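Local coordinates for protein probable arabinosyltransferase C (Mycobacterium tuberculosis, PDB 3PTY) that probably acts as an arabinosyltransferase that polymerises arabinose into cell-wall arabinan, the part described being its C-terminal, lectin-like carbohydrate-binding domain, at residues F67-I72 with P131-W136; M145-W150 with R226-D231; R176-Q181 with H238-T243; M197-V202 with R209-P214. All blocks are in the same frame, centred on the assembly; numbering follows the deposited sequence.

Contact 1 of 4, residues F67-I72 with P131-W136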
# COMPACT_ATOMS: atom_id res chain seq x y z
N PHE A 67 18.44 -18.82 -24.66
CA PHE A 67 17.17 -18.10 -24.43
C PHE A 67 16.06 -18.96 -25.01
O PHE A 67 16.07 -19.26 -26.21
CB PHE A 67 17.16 -16.76 -25.15
CG PHE A 67 17.63 -15.59 -24.31
CD1 PHE A 67 18.99 -15.33 -24.15
CD2 PHE A 67 16.71 -14.73 -23.72
CE1 PHE A 67 19.42 -14.24 -23.40
CE2 PHE A 67 17.14 -13.65 -22.97
CZ PHE A 67 18.48 -13.40 -22.80
N THR A 68 15.09 -19.36 -24.18
CA THR A 68 14.05 -20.29 -24.60
C THR A 68 12.67 -19.81 -24.15
O THR A 68 12.56 -19.03 -23.21
CB THR A 68 14.30 -21.69 -24.00
OG1 THR A 68 14.27 -21.59 -22.57
CG2 THR A 68 15.65 -22.24 -24.45
N PRO A 69 11.60 -20.30 -24.81
CA PRO A 69 10.25 -19.81 -24.51
C PRO A 69 9.84 -20.05 -23.06
O PRO A 69 9.03 -19.29 -22.52
CB PRO A 69 9.36 -20.63 -25.46
CG PRO A 69 10.26 -20.98 -26.60
CD PRO A 69 11.62 -21.20 -25.98
N ASN A 70 10.39 -21.09 -22.44
CA ASN A 70 10.08 -21.37 -21.04
C ASN A 70 11.23 -21.10 -20.07
O ASN A 70 11.24 -21.60 -18.95
CB ASN A 70 9.55 -22.80 -20.89
CG ASN A 70 8.18 -22.97 -21.52
OD1 ASN A 70 7.17 -22.52 -20.98
ND2 ASN A 70 8.14 -23.60 -22.69
N GLY A 71 12.19 -20.29 -20.51
CA GLY A 71 13.31 -19.91 -19.66
C GLY A 71 12.93 -18.79 -18.70
O GLY A 71 13.51 -17.70 -18.72
N ILE A 72 11.95 -19.08 -17.85
CA ILE A 72 11.40 -18.14 -16.87
C ILE A 72 10.87 -18.96 -15.70
O ILE A 72 10.17 -19.94 -15.91
CB ILE A 72 10.19 -17.39 -17.46
CG1 ILE A 72 10.56 -16.70 -18.77
CG2 ILE A 72 9.64 -16.38 -16.45
CD1 ILE A 72 9.37 -16.12 -19.49
N PRO A 131 5.19 -13.91 -28.44
CA PRO A 131 6.29 -14.82 -28.13
C PRO A 131 7.04 -14.31 -26.90
O PRO A 131 7.04 -13.11 -26.62
CB PRO A 131 7.21 -14.72 -29.35
CG PRO A 131 6.69 -13.62 -30.20
CD PRO A 131 5.44 -13.05 -29.61
N VAL A 132 7.69 -15.23 -26.19
CA VAL A 132 8.50 -14.89 -25.03
C VAL A 132 9.79 -15.67 -25.14
O VAL A 132 9.77 -16.83 -25.56
CB VAL A 132 7.83 -15.35 -23.71
CG1 VAL A 132 8.59 -14.79 -22.52
CG2 VAL A 132 6.39 -14.93 -23.66
N LEU A 133 10.91 -15.06 -24.77
CA LEU A 133 12.18 -15.78 -24.65
C LEU A 133 12.91 -15.36 -23.37
O LEU A 133 13.02 -14.16 -23.08
CB LEU A 133 13.07 -15.53 -25.87
CG LEU A 133 12.63 -16.16 -27.20
CD1 LEU A 133 13.56 -15.72 -28.33
CD2 LEU A 133 12.57 -17.70 -27.11
N GLY A 134 13.39 -16.33 -22.60
CA GLY A 134 14.07 -16.04 -21.34
C GLY A 134 15.30 -16.89 -21.09
O GLY A 134 15.43 -17.99 -21.62
N SER A 135 16.22 -16.39 -20.26
CA SER A 135 17.48 -17.08 -20.01
C SER A 135 17.54 -17.76 -18.65
O SER A 135 18.60 -18.22 -18.23
CB SER A 135 18.66 -16.11 -20.14
OG SER A 135 18.58 -15.12 -19.13
N TRP A 136 16.41 -17.83 -17.94
CA TRP A 136 16.41 -18.53 -16.66
C TRP A 136 16.47 -20.04 -16.88
O TRP A 136 15.91 -20.56 -17.85
CB TRP A 136 15.18 -18.20 -15.82
CG TRP A 136 15.12 -19.00 -14.55
CD1 TRP A 136 15.69 -18.68 -13.35
CD2 TRP A 136 14.49 -20.28 -14.37
NE1 TRP A 136 15.43 -19.67 -12.42
CE2 TRP A 136 14.70 -20.66 -13.02
CE3 TRP A 136 13.76 -21.13 -15.20
CZ2 TRP A 136 14.22 -21.86 -12.50
CZ3 TRP A 136 13.28 -22.33 -14.68
CH2 TRP A 136 13.51 -22.68 -13.34

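Contact 2 of 4, residues M145-W150 with R226-D231. With CA (calcium ion), chain C.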
# COMPACT_ATOMS: atom_id res chain seq x y z
N MET A 145 22.53 -15.27 -24.72
CA MET A 145 22.49 -14.05 -25.53
C MET A 145 21.29 -14.09 -26.43
O MET A 145 20.85 -15.16 -26.84
CB MET A 145 23.72 -13.96 -26.43
CG MET A 145 25.05 -14.04 -25.71
SD MET A 145 26.37 -13.77 -26.92
CE MET A 145 25.92 -12.14 -27.53
N LEU A 146 20.77 -12.91 -26.76
CA LEU A 146 19.63 -12.84 -27.67
C LEU A 146 19.80 -11.67 -28.63
O LEU A 146 20.22 -10.59 -28.24
CB LEU A 146 18.33 -12.67 -26.90
CG LEU A 146 17.04 -12.58 -27.72
CD1 LEU A 146 16.74 -13.91 -28.42
CD2 LEU A 146 15.87 -12.20 -26.84
N ARG A 147 19.46 -11.91 -29.89
CA ARG A 147 19.34 -10.86 -30.88
C ARG A 147 18.09 -11.16 -31.68
O ARG A 147 18.01 -12.19 -32.35
CB ARG A 147 20.56 -10.84 -31.80
CG ARG A 147 20.49 -9.80 -32.91
CD ARG A 147 21.84 -9.63 -33.62
NE ARG A 147 22.15 -10.74 -34.51
CZ ARG A 147 23.11 -11.64 -34.30
NH1 ARG A 147 23.87 -11.56 -33.21
NH2 ARG A 147 23.31 -12.61 -35.19
N SER A 148 17.10 -10.28 -31.60
CA SER A 148 15.85 -10.49 -32.31
C SER A 148 16.04 -10.19 -33.79
O SER A 148 17.05 -9.62 -34.20
CB SER A 148 14.73 -9.60 -31.75
OG SER A 148 14.86 -8.27 -32.23
N GLY A 149 15.05 -10.57 -34.59
CA GLY A 149 14.96 -10.10 -35.95
C GLY A 149 14.56 -8.64 -35.93
O GLY A 149 14.28 -8.05 -34.87
N TRP A 150 14.52 -8.03 -37.11
CA TRP A 150 14.17 -6.62 -37.23
C TRP A 150 12.66 -6.39 -37.20
O TRP A 150 11.89 -7.14 -37.81
CB TRP A 150 14.74 -6.04 -38.52
CG TRP A 150 16.24 -5.97 -38.54
CD1 TRP A 150 17.10 -6.79 -39.21
CD2 TRP A 150 17.05 -5.01 -37.85
NE1 TRP A 150 18.40 -6.40 -38.99
CE2 TRP A 150 18.40 -5.31 -38.16
CE3 TRP A 150 16.77 -3.92 -37.01
CZ2 TRP A 150 19.47 -4.56 -37.65
CZ3 TRP A 150 17.84 -3.17 -36.51
CH2 TRP A 150 19.17 -3.50 -36.83
N ARG A 226 15.71 -3.61 -33.40
CA ARG A 226 15.74 -4.97 -32.87
C ARG A 226 16.23 -4.94 -31.43
O ARG A 226 16.83 -3.96 -31.00
CB ARG A 226 16.63 -5.88 -33.72
CG ARG A 226 18.12 -5.56 -33.63
CD ARG A 226 18.96 -6.50 -34.51
NE ARG A 226 20.35 -6.07 -34.58
CZ ARG A 226 21.25 -6.55 -35.43
NH1 ARG A 226 20.93 -7.51 -36.30
NH2 ARG A 226 22.49 -6.08 -35.41
N LEU A 227 15.96 -6.02 -30.70
CA LEU A 227 16.39 -6.15 -29.32
C LEU A 227 17.64 -7.00 -29.23
O LEU A 227 17.78 -8.00 -29.94
CB LEU A 227 15.30 -6.83 -28.48
CG LEU A 227 13.93 -6.15 -28.47
CD1 LEU A 227 12.96 -6.96 -27.59
CD2 LEU A 227 14.06 -4.71 -27.98
N VAL A 228 18.56 -6.62 -28.35
CA VAL A 228 19.72 -7.45 -28.07
C VAL A 228 19.87 -7.55 -26.56
O VAL A 228 19.69 -6.57 -25.84
CB VAL A 228 21.00 -6.91 -28.72
CG1 VAL A 228 20.84 -6.84 -30.24
CG2 VAL A 228 21.35 -5.54 -28.15
N ALA A 229 20.19 -8.75 -26.09
CA ALA A 229 20.32 -8.97 -24.67
C ALA A 229 21.52 -9.87 -24.42
O ALA A 229 21.80 -10.78 -25.20
CB ALA A 229 19.05 -9.60 -24.09
N ASP A 230 22.22 -9.61 -23.32
CA ASP A 230 23.42 -10.35 -23.00
C ASP A 230 23.38 -10.71 -21.52
O ASP A 230 23.38 -9.84 -20.65
CB ASP A 230 24.66 -9.50 -23.31
CG ASP A 230 25.95 -10.29 -23.23
OD1 ASP A 230 25.89 -11.54 -23.30
OD2 ASP A 230 27.02 -9.67 -23.11
N ASP A 231 23.31 -12.01 -21.25
CA ASP A 231 23.26 -12.50 -19.89
C ASP A 231 24.42 -13.45 -19.62
O ASP A 231 24.28 -14.68 -19.73
CB ASP A 231 21.93 -13.20 -19.64
CG ASP A 231 21.86 -13.85 -18.29
OD1 ASP A 231 22.73 -13.55 -17.45
OD2 ASP A 231 20.93 -14.66 -18.07
CA CA C . 22.24 -15.75 -16.10
O HOH W 1 18.81 -9.45 -36.32
O HOH W 2 23.60 -16.67 -17.99
O HOH W 3 22.54 -17.54 -14.29
O HOH W 4 20.32 -17.50 -16.53

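Contact 3 of 4, residues R176-Q181 with H238-T243. With CA (calcium ion), chain C; PO4 (phosphate ion), chain D.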
# COMPACT_ATOMS: atom_id res chain seq x y z
N ARG A 176 22.71 -2.05 -19.02
CA ARG A 176 23.57 -2.28 -20.18
C ARG A 176 23.31 -3.65 -20.84
O ARG A 176 23.73 -3.88 -21.97
CB ARG A 176 25.04 -2.19 -19.76
CG ARG A 176 25.38 -3.07 -18.57
CD ARG A 176 26.88 -3.21 -18.36
NE ARG A 176 27.17 -4.37 -17.52
CZ ARG A 176 27.35 -5.61 -17.99
NH1 ARG A 176 27.27 -5.84 -19.30
NH2 ARG A 176 27.61 -6.60 -17.16
N GLU A 177 22.60 -4.54 -20.15
CA GLU A 177 22.43 -5.90 -20.65
C GLU A 177 21.29 -6.06 -21.66
O GLU A 177 21.19 -7.09 -22.32
CB GLU A 177 22.21 -6.89 -19.50
CG GLU A 177 23.45 -7.13 -18.65
CD GLU A 177 23.15 -8.02 -17.46
OE1 GLU A 177 23.17 -9.25 -17.62
OE2 GLU A 177 22.90 -7.49 -16.36
N VAL A 178 20.43 -5.04 -21.76
CA VAL A 178 19.34 -5.08 -22.73
C VAL A 178 19.32 -3.77 -23.51
O VAL A 178 19.20 -2.69 -22.93
CB VAL A 178 17.96 -5.29 -22.05
CG1 VAL A 178 16.84 -5.28 -23.09
CG2 VAL A 178 17.95 -6.61 -21.28
N ARG A 179 19.46 -3.86 -24.82
CA ARG A 179 19.54 -2.66 -25.63
C ARG A 179 18.62 -2.75 -26.83
O ARG A 179 18.27 -3.84 -27.28
CB ARG A 179 20.99 -2.42 -26.09
CG ARG A 179 21.97 -2.25 -24.93
CD ARG A 179 23.36 -1.85 -25.41
NE ARG A 179 23.32 -0.56 -26.07
CZ ARG A 179 23.67 0.60 -25.52
NH1 ARG A 179 24.14 0.64 -24.28
NH2 ARG A 179 23.56 1.71 -26.22
N LEU A 180 18.23 -1.59 -27.32
CA LEU A 180 17.47 -1.48 -28.55
C LEU A 180 18.40 -0.92 -29.61
O LEU A 180 18.97 0.16 -29.44
CB LEU A 180 16.31 -0.49 -28.34
CG LEU A 180 15.42 -0.19 -29.55
CD1 LEU A 180 14.37 -1.28 -29.73
CD2 LEU A 180 14.75 1.16 -29.37
N GLN A 181 18.58 -1.66 -30.70
CA GLN A 181 19.37 -1.16 -31.82
C GLN A 181 18.44 -0.67 -32.92
O GLN A 181 17.35 -1.21 -33.09
CB GLN A 181 20.28 -2.27 -32.37
CG GLN A 181 21.29 -2.80 -31.36
CD GLN A 181 22.25 -3.80 -31.98
OE1 GLN A 181 21.99 -4.34 -33.05
NE2 GLN A 181 23.36 -4.06 -31.30
N HIS A 238 20.27 -14.17 -11.67
CA HIS A 238 20.49 -13.18 -12.70
C HIS A 238 20.07 -13.75 -14.05
O HIS A 238 20.78 -14.56 -14.62
CB HIS A 238 21.96 -12.76 -12.74
CG HIS A 238 22.22 -11.53 -13.54
ND1 HIS A 238 22.42 -10.29 -12.96
CD2 HIS A 238 22.32 -11.33 -14.88
CE1 HIS A 238 22.63 -9.39 -13.90
NE2 HIS A 238 22.58 -9.99 -15.07
N TRP A 239 18.90 -13.34 -14.53
CA TRP A 239 18.38 -13.85 -15.79
C TRP A 239 17.49 -12.80 -16.43
O TRP A 239 17.11 -11.81 -15.79
CB TRP A 239 17.59 -15.15 -15.56
CG TRP A 239 16.53 -15.03 -14.52
CD1 TRP A 239 16.66 -15.26 -13.18
CD2 TRP A 239 15.17 -14.62 -14.72
NE1 TRP A 239 15.47 -15.03 -12.54
CE2 TRP A 239 14.54 -14.63 -13.47
CE3 TRP A 239 14.43 -14.24 -15.85
CZ2 TRP A 239 13.20 -14.29 -13.30
CZ3 TRP A 239 13.10 -13.90 -15.68
CH2 TRP A 239 12.49 -13.93 -14.42
N ILE A 240 17.16 -13.00 -17.70
CA ILE A 240 16.39 -12.02 -18.47
C ILE A 240 15.29 -12.71 -19.27
O ILE A 240 15.54 -13.74 -19.89
CB ILE A 240 17.31 -11.28 -19.48
CG1 ILE A 240 18.50 -10.65 -18.77
CG2 ILE A 240 16.51 -10.21 -20.23
CD1 ILE A 240 19.55 -10.07 -19.72
N ALA A 241 14.09 -12.14 -19.26
CA ALA A 241 13.03 -12.61 -20.15
C ALA A 241 12.44 -11.41 -20.89
O ALA A 241 12.20 -10.36 -20.29
CB ALA A 241 11.94 -13.33 -19.36
N LEU A 242 12.21 -11.57 -22.19
CA LEU A 242 11.75 -10.46 -23.03
C LEU A 242 10.56 -10.85 -23.88
O LEU A 242 10.32 -12.03 -24.14
CB LEU A 242 12.87 -9.99 -23.97
CG LEU A 242 14.18 -9.49 -23.35
CD1 LEU A 242 15.18 -9.18 -24.45
CD2 LEU A 242 13.95 -8.27 -22.48
N THR A 243 9.81 -9.84 -24.31
CA THR A 243 8.74 -10.00 -25.29
C THR A 243 9.02 -8.95 -26.36
O THR A 243 9.91 -8.12 -26.17
CB THR A 243 7.36 -9.78 -24.65
OG1 THR A 243 7.36 -8.52 -23.97
CG2 THR A 243 7.04 -10.90 -23.66
CA CA C . 22.24 -15.75 -16.10
P PO4 D . 13.75 -15.74 -9.09
O1 PO4 D . 13.73 -15.14 -7.70
O2 PO4 D . 12.62 -15.16 -9.91
O3 PO4 D . 13.57 -17.24 -8.99
O4 PO4 D . 15.08 -15.45 -9.75
O HOH W 2 23.60 -16.67 -17.99
O HOH W 3 22.54 -17.54 -14.29
O HOH W 4 20.32 -17.50 -16.53

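Contact 4 of 4, residues M197-V202 with R209-P214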
# COMPACT_ATOMS: atom_id res chain seq x y z
N MET A 197 20.36 2.13 -27.89
CA MET A 197 20.11 2.79 -26.62
C MET A 197 19.72 1.77 -25.56
O MET A 197 19.43 0.61 -25.87
CB MET A 197 18.99 3.83 -26.76
CG MET A 197 17.63 3.24 -27.14
SD MET A 197 16.42 4.53 -27.47
CE MET A 197 16.49 5.43 -25.92
N GLU A 198 19.75 2.20 -24.31
CA GLU A 198 19.30 1.38 -23.20
C GLU A 198 17.86 1.74 -22.86
O GLU A 198 17.33 2.73 -23.37
CB GLU A 198 20.19 1.64 -21.98
CG GLU A 198 21.56 1.03 -22.15
CD GLU A 198 22.49 1.39 -21.02
OE1 GLU A 198 22.04 2.06 -20.06
OE2 GLU A 198 23.68 1.00 -21.09
N PHE A 199 17.23 0.91 -22.02
CA PHE A 199 15.87 1.15 -21.57
C PHE A 199 15.91 1.66 -20.14
O PHE A 199 16.83 1.33 -19.39
CB PHE A 199 15.06 -0.15 -21.55
CG PHE A 199 14.68 -0.67 -22.91
CD1 PHE A 199 15.54 -1.52 -23.60
CD2 PHE A 199 13.47 -0.34 -23.48
CE1 PHE A 199 15.19 -2.02 -24.84
CE2 PHE A 199 13.11 -0.83 -24.72
CZ PHE A 199 13.97 -1.67 -25.40
N ALA A 200 14.90 2.43 -19.75
CA ALA A 200 14.66 2.71 -18.34
C ALA A 200 13.90 1.53 -17.77
O ALA A 200 12.83 1.17 -18.26
CB ALA A 200 13.86 3.99 -18.17
N ASP A 201 14.45 0.93 -16.72
CA ASP A 201 13.85 -0.25 -16.11
C ASP A 201 12.98 0.24 -14.96
O ASP A 201 13.49 0.64 -13.92
CB ASP A 201 14.97 -1.18 -15.62
CG ASP A 201 14.44 -2.48 -15.04
OD1 ASP A 201 13.22 -2.59 -14.83
OD2 ASP A 201 15.25 -3.40 -14.80
N VAL A 202 11.66 0.24 -15.16
CA VAL A 202 10.74 0.82 -14.18
C VAL A 202 9.87 -0.28 -13.57
O VAL A 202 9.17 -0.99 -14.28
CB VAL A 202 9.82 1.89 -14.83
CG1 VAL A 202 8.88 2.50 -13.79
CG2 VAL A 202 10.66 2.99 -15.48
N ARG A 209 7.65 -6.24 -15.87
CA ARG A 209 7.44 -4.80 -15.87
C ARG A 209 7.69 -4.26 -17.26
O ARG A 209 8.09 -5.00 -18.15
CB ARG A 209 8.34 -4.10 -14.85
CG ARG A 209 9.84 -4.18 -15.16
CD ARG A 209 10.53 -5.08 -14.19
NE ARG A 209 11.99 -5.04 -14.29
CZ ARG A 209 12.76 -6.10 -14.10
NH1 ARG A 209 12.21 -7.27 -13.81
NH2 ARG A 209 14.07 -6.00 -14.20
N ASN A 210 7.43 -2.97 -17.45
CA ASN A 210 7.59 -2.34 -18.75
C ASN A 210 8.86 -1.51 -18.83
O ASN A 210 8.96 -0.47 -18.19
CB ASN A 210 6.36 -1.48 -19.07
CG ASN A 210 5.13 -2.33 -19.33
OD1 ASN A 210 5.17 -3.26 -20.12
ND2 ASN A 210 4.03 -2.01 -18.65
N LEU A 211 9.82 -1.98 -19.62
CA LEU A 211 11.02 -1.20 -19.92
C LEU A 211 10.63 -0.11 -20.91
O LEU A 211 9.82 -0.37 -21.81
CB LEU A 211 12.11 -2.08 -20.52
CG LEU A 211 12.49 -3.37 -19.78
CD1 LEU A 211 13.49 -4.17 -20.59
CD2 LEU A 211 13.03 -3.07 -18.39
N ARG A 212 11.18 1.09 -20.76
CA ARG A 212 10.80 2.20 -21.63
C ARG A 212 11.99 2.91 -22.23
O ARG A 212 12.97 3.21 -21.53
CB ARG A 212 9.93 3.23 -20.89
CG ARG A 212 8.76 2.66 -20.10
CD ARG A 212 8.97 2.86 -18.60
NE ARG A 212 8.01 2.10 -17.80
CZ ARG A 212 7.05 2.64 -17.06
NH1 ARG A 212 6.92 3.96 -17.02
NH2 ARG A 212 6.24 1.87 -16.35
N ALA A 213 11.89 3.20 -23.52
CA ALA A 213 12.91 3.96 -24.23
C ALA A 213 12.20 5.08 -24.98
O ALA A 213 11.31 4.83 -25.79
CB ALA A 213 13.64 3.04 -25.21
N PRO A 214 12.59 6.34 -24.73
CA PRO A 214 11.94 7.47 -25.39
C PRO A 214 12.15 7.41 -26.90
O PRO A 214 13.29 7.28 -27.35
CB PRO A 214 12.66 8.69 -24.79
CG PRO A 214 14.00 8.14 -24.36
CD PRO A 214 13.64 6.80 -23.79
O HOH W 5 15.89 4.75 -22.07
O HOH W 6 6.85 -0.91 -15.54

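Contact 1 of 4, residues F67-I72 with P131-W136
Thr68 O takes two backbone donors. Gly134 N reaches it across the contact at 2.9 Å, from above the carbonyl plane. Gly71 N comes from the opposite face and closes a type I beta turn from Thr68 to Gly71. One oxygen thus fixes both the turn and its docking on residues 131-136. Thr68 N returns a bond to Gly134 O, so the two residues form a single antiparallel, hydrogen-bonded pair. Beyond the turn, Gly71 O accepts Trp136 N at 3.0 Å. The backbones press close at the glycines, where Gly134 CA lies 3.2 Å from Gly71 O. Pro69 CA makes a similar CH...O contact with Val132 O.

Side chains pack around this core. Ser135 CB sits over the centre of one face of the Phe67 ring, a CH-pi contact of 3.8 Å to the centroid. Its OG turns to Asp231 and the backbone of Ile240. Val132 CG1, the branch anti to its own backbone nitrogen (chi1 -171°), meets Ile72 CD1 tightly at 3.4 Å, the two side chains crossing at about a right angle. Leu133 CD2 lies beside the Pro69 ring, 3.8 Å from Pro69 CD.

Strand 133-134 is an outermost strand of the antiparallel sheet and bonds to strand 240-242 on its other side. Phe67 also packs on Ile240 and on Leu146 of strand 144-152, while the Trp136 ring meets Trp239 edge-to-face.

Contact 2 of 4, residues M145-W150 with R226-D231
Arg226 lies with its guanidinium between Trp150 and Arg147. The indole is nearly parallel to it, the planes 15° apart, and Trp150 CZ2 is 3.5 Å from Arg226 CZ. Arg147 CD rests over the centre of the opposite face, 3.5 Å from Arg226 NH1. The side chain of Arg226 is extended from CG to NE, which carries it across the indole face and brings CD over the six-membered ring in a CH-pi contact. The two guanidinium planes are 55° apart, although the like charges come close. Arg226 NE is hydrogen-bonded to Gln181 OE1, and water 1 joins Arg226 NH1 to Ser148 O.

This stack is tight, and so is the backbone pairing. Leu146 and Ala229 form an antiparallel hydrogen-bonded pair: Leu146 N to Ala229 O and Ala229 N to Leu146 O are both 2.8 Å. Their CB atoms meet on the buried face. Ser148 N gives a straight bond to Leu227 O in the carbonyl plane. Ser148 OG lies between its own backbone N and carbonyl carbon (chi1 78°), where it accepts Leu227 N at 2.9 Å and donates to Gly149 O. Looser, partly exposed packing lies on the other face. There Met145 CG touches Asp230 OD1 at 3.6 Å, and Arg147 CG lies near Val228 CG1.

Asp231 ends the strand and binds the calcium ion through both carboxylate oxygens. Strand 144-152 runs between strands 63-65 and 224-231, and the latter pairs onward with strand 178-183. Leu146 and Ala229 pack against Leu242 of strand 240-242.

Contact 3 of 4, residues R176-Q181 with H238-T243
The His238 imidazole and the Glu177 carboxylate meet edge to edge, their planes only 14° apart. The carboxylate lies in the ring plane, beyond NE2. His238 NE2 donates to Glu177 OE1 at 2.7 Å, with an angle of 162° at the hydrogen. OE1 uses its syn lone pair, on the side of the other oxygen. A second, weak bond runs from the same nitrogen to Glu177 OE2. One face of the Arg176 guanidinium lies over Glu177 CG. The Trp239 indole has a phosphate ion, probably from the crystallisation liquor, at its edge. Trp239 NE1 donates to phosphate O4 at 2.8 Å in a nearly straight line, and Arg172 also binds this ion.

Glu177 is extended beyond CG, which carries its carboxylate across to the imidazole approaching from the opposite direction. OE2 also accepts the backbone N of Asp174, so the carboxylate is held by two residues. Beside this polar link the contact is apolar. Val178 CG2 meets Ile240 CG2 at 4.0 Å as the two side chains slide past each other. Val178 CG1 reaches Leu242 CD2 at 4.2 Å. Strands 178-183 and 240-242 are not neighbours in the sheet, and side chains alone join them here.

His238 binds the calcium ion through its backbone O, at 2.4 Å, with Asp231 and Asp233 as the other protein ligands. The imidazole is not among the ligands; its NE2 is turned to Glu177 instead. That bond probably steadies the loop that presents the carbonyl, making Glu177 a second-shell residue of the metal site.

Contact 4 of 4, residues M197-V202 with R209-P214
Arg209 reaches across to Asp201 with its whole side chain. Its CB lies 3.3 Å from Val202 O, and CG stays close to the same oxygen. The chain bends at chi2 (-110°), which turns CD toward Asp201 OD1. NE then donates to Asp201 OD1 at 2.8 Å, and NH2 donates to Asp201 OD2 at 2.9 Å. Both bonds are almost straight and use the syn lone pairs of the carboxylate. The two planes are only 10° apart, so this is a flat, side-on, two-pronged salt bridge. Arg209 NH1 is taken up by the backbone oxygens of Gly171 and Ala207.

The two segments are the arms of a beta hairpin, strands 195-202 and 209-214, within the large antiparallel sheet of this beta-sandwich domain. Ala200 and Arg212 form its regular hydrogen-bonded pair, and Ala200 N donates to Arg212 O at 2.7 Å. Strands 178-183 and 164-171 lie beyond the outer edges of the hairpin.

The Arg212 guanidinium has Val202 CB over one face, 3.5 Å from Arg212 NE. That NE donates to Asn210 O in the guanidinium plane, and NH1 binds Trp335 O. Water 6 joins Arg212 NH2, Asn210 N and Val202 O. Phe199 packs apolar atoms on the Leu211 side: Phe199 CB meets Leu211 CB at 3.7 Å, the side chains crossing at about a right angle. At the far end Met197 CE reaches both Ala213 CB, at 3.8 Å, and Pro214 CD.

All four contacts reach the same antiparallel sheet. Contacts 1 and 3 are buried, while contacts 2 and 4 are partly exposed. Contacts 2 and 4 join neighbouring strands through backbone bonds, and both use arginines: stacked and partly exposed in contact 2, buried in contact 4, where one forms a salt bridge. Contact 1 docks a turn on an outermost strand, and contact 3 spans strands that are not paired. Contacts 2 and 3 share the calcium ion: one supplies a carboxylate, the other a backbone carbonyl. Contact 1 borders the site, with Ser135 OG bonded to Asp231. Contact 4 stands apart from the metal, touching contact 2 by Phe199 on Leu227 and pairing with contact 3 through Met197 and Leu180.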